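Local coordinates for protein FG41 Malonate Semialdehyde Decarboxylase (Coryneform bacterium, PDB 4LHP) that belongs to the tautomerase superfamily, built from beta-alpha-beta units, and is assembled here from three copies of the chain, at residues Q15-A18 against I19-V23. Residues are numbered along the deposited sequence; the frame is centred on the assembly and turned at random.
Sequences QRRA and IADAV
Gln15 O accepts the amide of Ile19 at 2.7 Å in a nearly straight bond, the first of four successive i to i+4 bonds, the alpha-helical pattern. The Ile19 side chain lies obliquely beyond the same oxygen, CG1 3.3 Å from Gln15 O; with CG1 beside its own backbone N (chi1 -71°), that branch runs back toward the preceding turn. Arg16 repeats the pattern, its O receiving Ala20 N at 2.7 Å. Arg17 adds a side-chain link to its backbone bond with Asp21 N: NE donates to Asp21 OD1 at 3.1 Å, forming an i to i+4 salt bridge. Its chain leaves anti to the backbone N and then bends at chi2 (43°), which carries NE toward the next turn. The two flat groups are not coplanar: guanidinium and carboxylate planes are 69° apart, and NE approaches OD1 on its syn side but out of the carboxylate plane. OD1 also forms a salt bridge with Arg38 NH2, the stronger partner, so two arginines share this oxygen. Ala18 continues the pattern, Ala22 N donating to Ala18 O at 2.9 Å. Helix 13-31 is the crossover between strands 2-8 and 39-45: Ile19 packs on Leu7, and Ala20 on Ile5 and Leu42; beyond that unit Ile19 also meets Leu92 of helix 78-92, and Arg17 packs on Ile51 of a neighbouring subunit.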
loop_
_atom_site.group_PDB
_atom_site.type_symbol
_atom_site.label_atom_id
_atom_site.label_comp_id
_atom_site.label_asym_id
_atom_site.label_seq_id
_atom_site.Cartn_x
_atom_site.Cartn_y
_atom_site.Cartn_z
ATOM N N GLN A 15 10.797 19.352 -7.031
ATOM C CA GLN A 15 9.666 19.638 -6.157
ATOM C C GLN A 15 9.239 18.396 -5.379
ATOM O O GLN A 15 8.929 18.482 -4.192
ATOM C CB GLN A 15 8.481 20.175 -6.962
ATOM C CG GLN A 15 7.460 20.922 -6.119
ATOM C CD GLN A 15 6.228 21.319 -6.908
ATOM O OE1 GLN A 15 5.821 20.623 -7.837
ATOM N NE2 GLN A 15 5.628 22.446 -6.542
ATOM N N ARG A 16 9.217 17.246 -6.047
ATOM C CA ARG A 16 8.826 16.001 -5.396
ATOM C C ARG A 16 9.719 15.768 -4.197
ATOM O O ARG A 16 9.254 15.652 -3.067
ATOM C CB ARG A 16 8.977 14.813 -6.340
ATOM C CG ARG A 16 8.066 14.824 -7.542
ATOM C CD ARG A 16 8.507 13.754 -8.521
ATOM N NE ARG A 16 8.028 14.009 -9.875
ATOM C CZ ARG A 16 8.487 13.390 -10.956
ATOM N NH1 ARG A 16 9.443 12.477 -10.850
ATOM N NH2 ARG A 16 7.993 13.688 -12.148
ATOM N N ARG A 17 11.016 15.690 -4.462
ATOM C CA ARG A 17 11.997 15.483 -3.414
ATOM C C ARG A 17 11.758 16.461 -2.265
ATOM O O ARG A 17 11.876 16.100 -1.095
ATOM C CB ARG A 17 13.408 15.642 -3.982
ATOM C CG ARG A 17 14.520 15.443 -2.969
ATOM C CD ARG A 17 14.254 14.252 -2.060
ATOM N NE ARG A 17 15.117 14.275 -0.883
ATOM C CZ ARG A 17 16.080 13.395 -0.617
ATOM N NH1 ARG A 17 16.331 12.378 -1.434
ATOM N NH2 ARG A 17 16.796 13.534 0.487
ATOM N N ALA A 18 11.410 17.699 -2.604
ATOM C CA ALA A 18 11.091 18.704 -1.593
ATOM C C ALA A 18 9.811 18.333 -0.845
ATOM O O ALA A 18 9.757 18.406 0.383
ATOM C CB ALA A 18 10.955 20.076 -2.233
ATOM N N ILE A 19 8.781 17.938 -1.588
ATOM C CA ILE A 19 7.564 17.411 -0.980
ATOM C C ILE A 19 7.934 16.332 0.034
ATOM O O ILE A 19 7.468 16.349 1.172
ATOM C CB ILE A 19 6.607 16.812 -2.039
ATOM C CG1 ILE A 19 5.988 17.920 -2.894
ATOM C CG2 ILE A 19 5.504 16.001 -1.370
ATOM C CD1 ILE A 19 5.200 17.408 -4.085
ATOM N N ALA A 20 8.785 15.401 -0.387
ATOM C CA ALA A 20 9.190 14.289 0.465
ATOM C C ALA A 20 9.938 14.785 1.699
ATOM O O ALA A 20 9.753 14.263 2.798
ATOM C CB ALA A 20 10.049 13.311 -0.324
ATOM N N ASP A 21 10.779 15.797 1.512
ATOM C CA ASP A 21 11.543 16.368 2.615
ATOM C C ASP A 21 10.612 16.994 3.647
ATOM O O ASP A 21 10.819 16.856 4.852
ATOM C CB ASP A 21 12.521 17.425 2.100
ATOM C CG ASP A 21 13.691 16.823 1.347
ATOM O OD1 ASP A 21 14.132 15.711 1.703
ATOM O OD2 ASP A 21 14.177 17.470 0.398
ATOM N N ALA A 22 9.582 17.678 3.163
ATOM C CA ALA A 22 8.666 18.398 4.035
ATOM C C ALA A 22 7.821 17.439 4.864
ATOM O O ALA A 22 7.546 17.695 6.037
ATOM C CB ALA A 22 7.775 19.312 3.213
ATOM N N VAL A 23 7.403 16.337 4.253
ATOM C CA VAL A 23 6.588 15.360 4.961
ATOM C C VAL A 23 7.411 14.703 6.062
ATOM O O VAL A 23 6.940 14.554 7.188
ATOM C CB VAL A 23 6.011 14.296 4.011
ATOM C CG1 VAL A 23 5.282 13.217 4.799
ATOM C CG2 VAL A 23 5.066 14.945 3.010
#